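Local coordinates for neuraminidase (Influenza A virus, PDB 4K3Y), which is a neuraminidase-like surface glycoprotein of a bat influenza A virus, built as a beta propeller, whose enzymatic activity is not established, at residues 6-11 against 107-112; 153-158 against 175-180; 290-295 against 303-308. All coordinates share one frame; numbering follows the deposited sequence.

Contact 1 (6-11 against 107-112); sequences ATPLVL and DGFQWT. With NAG (2-acetamido-2-deoxy-beta-D-glucopyranose), chain H.
Pro8 and Phe109 make the apolar part of this contact. The proline ring crosses the phenyl ring obliquely, and its CG touches Phe109 CZ at 3.5 Å, with CD next to it. Phe109 CG stands anti to its carbonyl carbon (chi1 -45°), and the far end of the ring, CE1 and CZ, comes nearest to the N-terminal segment. Ala6 O lies at the ring edge, and the acetamide methyl of a glycan sugar approaches the ring obliquely.

Next to this pair the backbones meet. Leu9 N donates to Asp107 O over 2.7 Å in a nearly straight bond (165°), the donor above the carbonyl plane. Leu9 CB rests 3.5 Å from Asp107 O. The hydrogens on Gly108 CA admit Thr7 O in a CA-H...O contact of 3.5 Å. The Asp107 side chain turns away from 6-11: OD1 receives Phe109 N on its anti side, tilted from the carboxylate plane (an Asx turn), and Gln110 N on its syn side (an Asx motif), while OD2 hydrogen-bonds Tyr126 OH.

The carboxylate thus organises the loop on which the acceptor carbonyl and the phenyl ring sit, so one backbone bond and one apolar patch hold the N-terminal segment to it.

Contact 2 (153-158 against 175-180); sequences DGTCYT and RLVNGT. With NAG (2-acetamido-2-deoxy-beta-D-glucopyranose), chain B.
Tyr157 and Arg175 lie side by side across two antiparallel strands and point the same way. Tyr157 CE2 touches Arg175 CB at 3.8 Å. The arginine chain bends at chi3 (47°), and NH1 ends at the edge of the phenol ring, in its plane, with the guanidinium plane turned 74° from the ring. NH1 is hydrogen-bonded to Gln226 O and NE to Ala182 O, while Phe228 offers the guanidinium a cation-pi partner. On the same face Thr155 OG1 sits between its backbone N and carbonyl carbon (chi1 78°) and is hydrogen-bonded to Tyr157 OH at 2.8 Å; Thr155 CG2, thereby anti to the carbonyl carbon, meets Val177 CG2 at 3.7 Å.

Cys156 and Leu176 occupy the other face. Their backbones exchange two bonds, Cys156 N to Leu176 O at 2.7 Å and Leu176 N to Cys156 O at 2.6 Å. Leu176 CD1 reaches Thr158 CG2 at 4.0 Å, and Cys156 SG is tied to Cys151 by a disulfide.

At the strand end Asn178 ND2 is covalently linked (N-glycosidic) to C1 of a sugar whose acetamide methyl rests on Val177 CG1. Val177 O takes both Thr180 N and Thr180 OG1. Asn178-Gly179-Thr180 is an N-glycosylation sequon set on a type I' turn from Val177 to Thr180, the tight link between adjacent antiparallel strands of a propeller blade.

Contact 3 (290-295 against 303-308); sequences IYKFLG and VGNRNY
Backbone hydrogen bonds make Ile290 and Tyr308 an antiparallel hydrogen-bonded pair: Ile290 N reaches Tyr308 O at 2.9 Å, and Tyr308 N returns to Ile290 O at 2.8 Å. Farther along, Lys292 N donates to Arg306 O, and Lys292 O accepts from Asn305 N at 2.8 Å.

Of the aromatic side chains, Tyr291 has CG anti to the backbone N (chi1 -162°), and its ring lies beside the opposite backbone: Arg306 O is at its edge, 3.4 Å from Tyr291 CD1, and the hydroxyl end comes close to Gly304 CA. The Asn307 side chain crosses Tyr291 at about a right angle, their planes 83° apart, with OD1 3.4 Å from Tyr291 CB; Asn307 ND2 is hydrogen-bonded to Glu289 OE1. Phe293 CD1 meets Gly304 CA at 3.5 Å, and Arg306 CG stands over one face of the Tyr308 ring, toward the rim.

Mixed polar and aliphatic packing fills the remainder. Lys292 and Asn305 run side by side, CD of the lysine 3.7 Å from Asn305 OD1, and the Leu294 methyls pack against the Asn305 amide, CD1 lying 3.6 Å from ND2.

Polar side-chain ends on this pair of strands have partners beyond it: Lys292 NZ and Tyr308 OH hydrogen-bond to Asn19, and Arg306 hydrogen-bonds Met363 O and forms a salt bridge with Asp365. Backbone bonds therefore set the pairing, whereas the long side chains fasten both strands to Asn19 near the N terminus, and the outer strand also to Met363 and Asp365 near the C terminus.

In the fold
From the N terminus, 6-11 runs in the loop before strand 20-26, and contact 1 closes a long loop by bringing it onto the turn that leads into strand 111-117. Contact 2 then closes the hairpin of strands 155-162 and 170-177, and contact 3 the hairpin of strands 286-294 and 306-311. The three follow in series, none nested or crossed. Contacts 1 and 2 touch: Leu9 O lies 2.7 Å from Asp153 N, a probable hydrogen bond, so the N-terminal segment spans two neighbouring sheets. The glycan begun at Asn178 also reaches Ala6 and Phe109. Contact 3 sits in a separate sheet, its centre about 34 Å from the centres of both others.

Contact 1 (6-11 against 107-112)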
loop_
_atom_site.group_PDB
_atom_site.type_symbol
_atom_site.label_atom_id
_atom_site.label_comp_id
_atom_site.label_asym_id
_atom_site.label_seq_id
_atom_site.Cartn_x
_atom_site.Cartn_y
_atom_site.Cartn_z
ATOM N N ALA C 6 4.426 -20.684 -6.174
ATOM C CA ALA C 6 4.713 -20.662 -7.645
ATOM C C ALA C 6 4.068 -21.907 -8.297
ATOM O O ALA C 6 4.810 -22.623 -9.061
ATOM C CB ALA C 6 6.314 -20.668 -7.916
ATOM N N THR C 7 2.784 -22.186 -8.006
ATOM C CA THR C 7 2.156 -23.438 -8.441
ATOM C C THR C 7 0.718 -23.239 -8.939
ATOM O O THR C 7 0.013 -22.340 -8.458
ATOM C CB THR C 7 2.226 -24.510 -7.312
ATOM O OG1 THR C 7 3.182 -25.515 -7.673
ATOM C CG2 THR C 7 0.853 -25.175 -7.040
ATOM N N PRO C 8 0.284 -24.066 -9.915
ATOM C CA PRO C 8 -1.080 -23.948 -10.447
ATOM C C PRO C 8 -2.162 -24.079 -9.370
ATOM O O PRO C 8 -2.072 -24.937 -8.477
ATOM C CB PRO C 8 -1.173 -25.115 -11.438
ATOM C CG PRO C 8 0.215 -25.372 -11.848
ATOM C CD PRO C 8 1.044 -25.122 -10.606
ATOM N N LEU C 9 -3.109 -23.173 -9.424
ATOM C CA LEU C 9 -4.272 -23.263 -8.551
ATOM C C LEU C 9 -5.074 -24.537 -8.819
ATOM O O LEU C 9 -5.441 -24.843 -9.967
ATOM C CB LEU C 9 -5.166 -22.027 -8.713
ATOM C CG LEU C 9 -6.317 -21.860 -7.705
ATOM C CD1 LEU C 9 -6.426 -20.422 -7.248
ATOM C CD2 LEU C 9 -7.650 -22.330 -8.282
ATOM N N VAL C 10 -5.338 -25.276 -7.745
ATOM C CA VAL C 10 -6.104 -26.509 -7.838
ATOM C C VAL C 10 -7.189 -26.569 -6.758
ATOM O O VAL C 10 -6.926 -26.403 -5.562
ATOM C CB VAL C 10 -5.185 -27.757 -7.816
ATOM C CG1 VAL C 10 -4.128 -27.617 -6.737
ATOM C CG2 VAL C 10 -6.005 -29.027 -7.634
ATOM N N LEU C 11 -8.419 -26.786 -7.213
ATOM C CA LEU C 11 -9.585 -26.777 -6.348
ATOM C C LEU C 11 -9.870 -28.172 -5.808
ATOM O O LEU C 11 -9.521 -29.176 -6.444
ATOM C CB LEU C 11 -10.808 -26.287 -7.134
ATOM C CG LEU C 11 -10.733 -24.933 -7.844
ATOM C CD1 LEU C 11 -11.937 -24.752 -8.758
ATOM C CD2 LEU C 11 -10.652 -23.791 -6.842
ATOM N N ASP C 107 -5.084 -18.422 -12.073
ATOM C CA ASP C 107 -4.659 -19.813 -12.310
ATOM C C ASP C 107 -3.548 -20.271 -11.370
ATOM O O ASP C 107 -3.102 -21.411 -11.453
ATOM C CB ASP C 107 -4.211 -20.029 -13.766
ATOM C CG ASP C 107 -3.065 -19.110 -14.171
ATOM O OD1 ASP C 107 -2.468 -18.441 -13.282
ATOM O OD2 ASP C 107 -2.753 -19.069 -15.388
ATOM N N GLY C 108 -3.101 -19.384 -10.487
ATOM C CA GLY C 108 -2.008 -19.696 -9.583
ATOM C C GLY C 108 -0.802 -18.835 -9.903
ATOM O O GLY C 108 0.025 -18.531 -9.030
ATOM N N PHE C 109 -0.720 -18.428 -11.167
ATOM C CA PHE C 109 0.355 -17.560 -11.639
ATOM C C PHE C 109 -0.122 -16.119 -11.740
ATOM O O PHE C 109 0.357 -15.249 -11.012
ATOM C CB PHE C 109 0.883 -18.063 -12.984
ATOM C CG PHE C 109 1.108 -19.543 -13.009
ATOM C CD1 PHE C 109 2.044 -20.127 -12.154
ATOM C CD2 PHE C 109 0.373 -20.359 -13.860
ATOM C CE1 PHE C 109 2.247 -21.498 -12.154
ATOM C CE2 PHE C 109 0.565 -21.728 -13.865
ATOM C CZ PHE C 109 1.507 -22.301 -13.010
ATOM N N GLN C 110 -1.081 -15.869 -12.626
ATOM C CA GLN C 110 -1.594 -14.515 -12.783
ATOM C C GLN C 110 -3.126 -14.399 -12.896
ATOM O O GLN C 110 -3.841 -15.392 -13.141
ATOM C CB GLN C 110 -0.927 -13.849 -13.986
ATOM C CG GLN C 110 -0.128 -12.617 -13.628
ATOM C CD GLN C 110 1.300 -12.932 -13.293
ATOM O OE1 GLN C 110 1.834 -13.957 -13.711
ATOM N NE2 GLN C 110 1.932 -12.055 -12.528
ATOM N N TRP C 111 -3.621 -13.175 -12.709
ATOM C CA TRP C 111 -5.012 -12.862 -13.014
ATOM C C TRP C 111 -5.269 -12.783 -14.524
ATOM O O TRP C 111 -4.599 -12.021 -15.255
ATOM C CB TRP C 111 -5.433 -11.530 -12.378
ATOM C CG TRP C 111 -5.673 -11.631 -10.927
ATOM C CD1 TRP C 111 -4.847 -11.206 -9.929
ATOM C CD2 TRP C 111 -6.824 -12.199 -10.286
ATOM N NE1 TRP C 111 -5.408 -11.480 -8.702
ATOM C CE2 TRP C 111 -6.625 -12.085 -8.891
ATOM C CE3 TRP C 111 -8.002 -12.790 -10.754
ATOM C CZ2 TRP C 111 -7.561 -12.549 -7.957
ATOM C CZ3 TRP C 111 -8.935 -13.251 -9.821
ATOM C CH2 TRP C 111 -8.704 -13.128 -8.443
ATOM N N THR C 112 -6.242 -13.572 -14.980
ATOM C CA THR C 112 -6.815 -13.420 -16.311
ATOM C C THR C 112 -8.072 -12.536 -16.230
ATOM O O THR C 112 -8.980 -12.772 -15.419
ATOM C CB THR C 112 -7.193 -14.773 -16.912
ATOM O OG1 THR C 112 -6.054 -15.650 -16.883
ATOM C CG2 THR C 112 -7.686 -14.585 -18.338
HETATM C C1 NAG H . 6.474 -22.978 -16.157
HETATM C C2 NAG H . 7.128 -23.565 -14.908
HETATM C C3 NAG H . 8.618 -23.789 -15.150
HETATM C C4 NAG H . 8.878 -24.495 -16.480
HETATM C C5 NAG H . 8.091 -23.854 -17.621
HETATM C C6 NAG H . 8.266 -24.605 -18.941
HETATM C C7 NAG H . 6.141 -23.118 -12.721
HETATM C C8 NAG H . 6.180 -22.279 -11.475
HETATM N N2 NAG H . 6.900 -22.715 -13.746
HETATM O O3 NAG H . 9.132 -24.581 -14.105
HETATM O O4 NAG H . 10.260 -24.449 -16.762
HETATM O O5 NAG H . 6.721 -23.804 -17.279
HETATM O O6 NAG H . 8.002 -25.982 -18.784
HETATM O O7 NAG H . 5.432 -24.127 -12.768
#

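Contact 2 (153-158 against 175-180)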
loop_
_atom_site.group_PDB
_atom_site.type_symbol
_atom_site.label_atom_id
_atom_site.label_comp_id
_atom_site.label_asym_id
_atom_site.label_seq_id
_atom_site.Cartn_x
_atom_site.Cartn_y
_atom_site.Cartn_z
ATOM N N ASP C 153 -5.773 -26.129 -12.338
ATOM C CA ASP C 153 -4.554 -26.797 -12.766
ATOM C C ASP C 153 -4.037 -26.186 -14.073
ATOM O O ASP C 153 -3.792 -26.907 -15.048
ATOM C CB ASP C 153 -4.825 -28.298 -12.929
ATOM C CG ASP C 153 -3.566 -29.134 -12.828
ATOM O OD1 ASP C 153 -2.602 -28.704 -12.155
ATOM O OD2 ASP C 153 -3.541 -30.235 -13.411
ATOM N N GLY C 154 -3.892 -24.859 -14.091
ATOM C CA GLY C 154 -3.305 -24.171 -15.230
ATOM C C GLY C 154 -4.241 -23.657 -16.320
ATOM O O GLY C 154 -3.971 -22.605 -16.924
ATOM N N THR C 155 -5.324 -24.385 -16.602
ATOM C CA THR C 155 -6.260 -23.927 -17.635
ATOM C C THR C 155 -7.463 -23.168 -17.047
ATOM O O THR C 155 -7.953 -23.492 -15.959
ATOM C CB THR C 155 -6.727 -25.066 -18.588
ATOM O OG1 THR C 155 -7.728 -25.863 -17.946
ATOM C CG2 THR C 155 -5.547 -25.947 -19.012
ATOM N N CYS C 156 -7.916 -22.143 -17.765
ATOM C CA CYS C 156 -9.067 -21.353 -17.334
ATOM C C CYS C 156 -10.196 -21.445 -18.339
ATOM O O CYS C 156 -9.971 -21.393 -19.548
ATOM C CB CYS C 156 -8.682 -19.889 -17.142
ATOM S SG CYS C 156 -7.438 -19.624 -15.867
ATOM N N TYR C 157 -11.418 -21.573 -17.838
ATOM C CA TYR C 157 -12.591 -21.665 -18.714
ATOM C C TYR C 157 -13.572 -20.492 -18.509
ATOM O O TYR C 157 -13.756 -19.996 -17.393
ATOM C CB TYR C 157 -13.284 -23.022 -18.543
ATOM C CG TYR C 157 -12.338 -24.208 -18.637
ATOM C CD1 TYR C 157 -11.677 -24.697 -17.506
ATOM C CD2 TYR C 157 -12.102 -24.840 -19.855
ATOM C CE1 TYR C 157 -10.813 -25.783 -17.589
ATOM C CE2 TYR C 157 -11.243 -25.927 -19.946
ATOM C CZ TYR C 157 -10.602 -26.395 -18.814
ATOM O OH TYR C 157 -9.750 -27.471 -18.914
ATOM N N THR C 158 -14.167 -20.024 -19.600
ATOM C CA THR C 158 -15.140 -18.944 -19.531
ATOM C C THR C 158 -16.141 -19.100 -20.665
ATOM O O THR C 158 -15.866 -19.804 -21.646
ATOM C CB THR C 158 -14.472 -17.551 -19.597
ATOM O OG1 THR C 158 -15.464 -16.529 -19.415
ATOM C CG2 THR C 158 -13.764 -17.344 -20.934
ATOM N N ARG C 175 -11.508 -22.146 -23.594
ATOM C CA ARG C 175 -10.461 -22.645 -22.716
ATOM C C ARG C 175 -9.244 -21.739 -22.880
ATOM O O ARG C 175 -8.902 -21.355 -24.001
ATOM C CB ARG C 175 -10.127 -24.103 -23.048
ATOM C CG ARG C 175 -8.627 -24.422 -23.139
ATOM C CD ARG C 175 -8.311 -25.916 -23.297
ATOM N NE ARG C 175 -9.116 -26.579 -24.323
ATOM C CZ ARG C 175 -9.847 -27.670 -24.097
ATOM N NH1 ARG C 175 -9.865 -28.215 -22.882
ATOM N NH2 ARG C 175 -10.557 -28.217 -25.076
ATOM N N LEU C 176 -8.606 -21.379 -21.769
ATOM C CA LEU C 176 -7.480 -20.450 -21.819
ATOM C C LEU C 176 -6.286 -20.912 -21.014
ATOM O O LEU C 176 -6.414 -21.334 -19.857
ATOM C CB LEU C 176 -7.896 -19.070 -21.317
ATOM C CG LEU C 176 -8.964 -18.337 -22.122
ATOM C CD1 LEU C 176 -9.815 -17.547 -21.162
ATOM C CD2 LEU C 176 -8.339 -17.413 -23.155
ATOM N N VAL C 177 -5.117 -20.811 -21.628
ATOM C CA VAL C 177 -3.886 -21.109 -20.929
ATOM C C VAL C 177 -3.020 -19.856 -20.873
ATOM O O VAL C 177 -2.748 -19.241 -21.906
ATOM C CB VAL C 177 -3.151 -22.267 -21.596
ATOM C CG1 VAL C 177 -1.662 -22.048 -21.521
ATOM C CG2 VAL C 177 -3.539 -23.578 -20.932
ATOM N N ASN C 178 -2.624 -19.461 -19.663
ATOM C CA ASN C 178 -1.751 -18.299 -19.466
ATOM C C ASN C 178 -2.170 -17.049 -20.241
ATOM O O ASN C 178 -1.323 -16.299 -20.725
ATOM C CB ASN C 178 -0.298 -18.633 -19.833
ATOM C CG ASN C 178 0.335 -19.652 -18.899
ATOM O OD1 ASN C 178 -0.318 -20.192 -17.992
ATOM N ND2 ASN C 178 1.623 -19.932 -19.135
ATOM N N GLY C 179 -3.470 -16.837 -20.382
ATOM C CA GLY C 179 -3.952 -15.652 -21.059
ATOM C C GLY C 179 -4.197 -15.808 -22.547
ATOM O O GLY C 179 -4.654 -14.863 -23.197
ATOM N N THR C 180 -3.899 -16.978 -23.105
ATOM C CA THR C 180 -4.209 -17.193 -24.519
ATOM C C THR C 180 -5.272 -18.265 -24.721
ATOM O O THR C 180 -5.422 -19.183 -23.902
ATOM C CB THR C 180 -2.968 -17.492 -25.384
ATOM O OG1 THR C 180 -2.539 -18.839 -25.159
ATOM C CG2 THR C 180 -1.834 -16.496 -25.076
HETATM C C1 NAG B . 2.203 -20.776 -18.118
HETATM C C2 NAG B . 3.001 -21.835 -18.880
HETATM C C3 NAG B . 3.757 -22.730 -17.906
HETATM C C4 NAG B . 4.556 -21.901 -16.909
HETATM C C5 NAG B . 3.708 -20.811 -16.258
HETATM C C6 NAG B . 4.565 -19.861 -15.422
HETATM C C7 NAG B . 2.158 -22.653 -21.032
HETATM C C8 NAG B . 1.552 -23.858 -21.699
HETATM N N2 NAG B . 2.120 -22.651 -19.699
HETATM O O3 NAG B . 4.613 -23.603 -18.613
HETATM O O4 NAG B . 5.069 -22.766 -15.917
HETATM O O5 NAG B . 3.042 -20.048 -17.242
HETATM O O6 NAG B . 5.333 -19.036 -16.274
HETATM O O7 NAG B . 2.649 -21.732 -21.696
#

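Contact 3 (290-295 against 303-308)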
loop_
_atom_site.group_PDB
_atom_site.type_symbol
_atom_site.label_atom_id
_atom_site.label_comp_id
_atom_site.label_asym_id
_atom_site.label_seq_id
_atom_site.Cartn_x
_atom_site.Cartn_y
_atom_site.Cartn_z
ATOM N N ILE C 290 -32.847 -18.419 -0.072
ATOM C CA ILE C 290 -32.166 -19.557 -0.668
ATOM C C ILE C 290 -32.783 -20.824 -0.076
ATOM O O ILE C 290 -32.935 -20.963 1.146
ATOM C CB ILE C 290 -30.596 -19.473 -0.534
ATOM C CG1 ILE C 290 -29.914 -20.527 -1.412
ATOM C CG2 ILE C 290 -30.125 -19.539 0.941
ATOM C CD1 ILE C 290 -28.401 -20.336 -1.560
ATOM N N TYR C 291 -33.180 -21.725 -0.964
ATOM C CA TYR C 291 -33.988 -22.880 -0.601
ATOM C C TYR C 291 -33.169 -24.148 -0.780
ATOM O O TYR C 291 -32.590 -24.367 -1.850
ATOM C CB TYR C 291 -35.204 -22.918 -1.524
ATOM C CG TYR C 291 -36.363 -23.752 -1.058
ATOM C CD1 TYR C 291 -36.340 -24.414 0.160
ATOM C CD2 TYR C 291 -37.494 -23.873 -1.846
ATOM C CE1 TYR C 291 -37.418 -25.180 0.571
ATOM C CE2 TYR C 291 -38.566 -24.628 -1.449
ATOM C CZ TYR C 291 -38.530 -25.281 -0.246
ATOM O OH TYR C 291 -39.621 -26.032 0.117
ATOM N N LYS C 292 -33.110 -24.973 0.266
ATOM C CA LYS C 292 -32.363 -26.229 0.205
ATOM C C LYS C 292 -33.277 -27.344 -0.291
ATOM O O LYS C 292 -34.452 -27.436 0.108
ATOM C CB LYS C 292 -31.798 -26.605 1.577
ATOM C CG LYS C 292 -30.788 -27.754 1.541
ATOM C CD LYS C 292 -30.901 -28.681 2.761
ATOM C CE LYS C 292 -30.236 -28.101 4.002
ATOM N NZ LYS C 292 -29.637 -29.165 4.852
ATOM N N PHE C 293 -32.736 -28.179 -1.169
ATOM C CA PHE C 293 -33.473 -29.314 -1.701
ATOM C C PHE C 293 -32.696 -30.593 -1.414
ATOM O O PHE C 293 -31.469 -30.628 -1.561
ATOM C CB PHE C 293 -33.720 -29.142 -3.205
ATOM C CG PHE C 293 -34.711 -28.046 -3.541
ATOM C CD1 PHE C 293 -36.074 -28.305 -3.531
ATOM C CD2 PHE C 293 -34.282 -26.762 -3.871
ATOM C CE1 PHE C 293 -36.998 -27.309 -3.834
ATOM C CE2 PHE C 293 -35.199 -25.769 -4.172
ATOM C CZ PHE C 293 -36.564 -26.047 -4.159
ATOM N N LEU C 294 -33.407 -31.634 -0.987
ATOM C CA LEU C 294 -32.770 -32.915 -0.697
ATOM C C LEU C 294 -32.718 -33.730 -1.986
ATOM O O LEU C 294 -33.717 -34.336 -2.381
ATOM C CB LEU C 294 -33.544 -33.666 0.393
ATOM C CG LEU C 294 -33.888 -32.896 1.679
ATOM C CD1 LEU C 294 -34.807 -33.704 2.571
ATOM C CD2 LEU C 294 -32.641 -32.508 2.437
ATOM N N GLY C 295 -31.560 -33.722 -2.649
ATOM C CA GLY C 295 -31.415 -34.336 -3.963
ATOM C C GLY C 295 -31.163 -33.366 -5.117
ATOM O O GLY C 295 -30.985 -32.167 -4.911
ATOM N N VAL C 303 -37.227 -32.866 -3.091
ATOM C CA VAL C 303 -38.242 -32.412 -2.129
ATOM C C VAL C 303 -38.337 -30.920 -1.816
ATOM O O VAL C 303 -39.218 -30.241 -2.357
ATOM C CB VAL C 303 -38.157 -33.204 -0.821
ATOM C CG1 VAL C 303 -39.548 -33.422 -0.283
ATOM C CG2 VAL C 303 -37.480 -34.548 -1.069
ATOM N N GLY C 304 -37.478 -30.417 -0.931
ATOM C CA GLY C 304 -37.629 -29.044 -0.471
ATOM C C GLY C 304 -37.662 -29.004 1.047
ATOM O O GLY C 304 -38.618 -29.467 1.671
ATOM N N ASN C 305 -36.611 -28.439 1.637
ATOM C CA ASN C 305 -36.265 -28.730 3.017
ATOM C C ASN C 305 -36.248 -27.519 3.938
ATOM O O ASN C 305 -36.830 -27.549 5.025
ATOM C CB ASN C 305 -34.898 -29.422 3.053
ATOM C CG ASN C 305 -34.570 -29.987 4.423
ATOM O OD1 ASN C 305 -33.650 -29.522 5.099
ATOM N ND2 ASN C 305 -35.328 -30.990 4.844
ATOM N N ARG C 306 -35.548 -26.470 3.518
ATOM C CA ARG C 306 -35.460 -25.260 4.318
ATOM C C ARG C 306 -35.192 -24.037 3.468
ATOM O O ARG C 306 -34.170 -23.951 2.776
ATOM C CB ARG C 306 -34.380 -25.382 5.396
ATOM C CG ARG C 306 -34.380 -24.207 6.380
ATOM C CD ARG C 306 -33.957 -24.677 7.755
ATOM N NE ARG C 306 -33.417 -23.606 8.587
ATOM C CZ ARG C 306 -34.151 -22.634 9.107
ATOM N NH1 ARG C 306 -35.453 -22.591 8.875
ATOM N NH2 ARG C 306 -33.585 -21.704 9.854
ATOM N N ASN C 307 -36.127 -23.096 3.531
ATOM C CA ASN C 307 -36.000 -21.827 2.841
ATOM C C ASN C 307 -35.432 -20.760 3.776
ATOM O O ASN C 307 -36.106 -20.326 4.714
ATOM C CB ASN C 307 -37.370 -21.391 2.329
ATOM C CG ASN C 307 -37.280 -20.280 1.314
ATOM O OD1 ASN C 307 -36.920 -20.513 0.166
ATOM N ND2 ASN C 307 -37.605 -19.065 1.729
ATOM N N TYR C 308 -34.195 -20.346 3.529
ATOM C CA TYR C 308 -33.569 -19.294 4.333
ATOM C C TYR C 308 -33.832 -17.908 3.750
ATOM O O TYR C 308 -33.407 -17.609 2.625
ATOM C CB TYR C 308 -32.053 -19.496 4.391
ATOM C CG TYR C 308 -31.575 -20.613 5.276
ATOM C CD1 TYR C 308 -31.736 -20.553 6.662
ATOM C CD2 TYR C 308 -30.918 -21.719 4.736
ATOM C CE1 TYR C 308 -31.263 -21.583 7.493
ATOM C CE2 TYR C 308 -30.439 -22.743 5.553
ATOM C CZ TYR C 308 -30.618 -22.669 6.928
ATOM O OH TYR C 308 -30.149 -23.681 7.727
#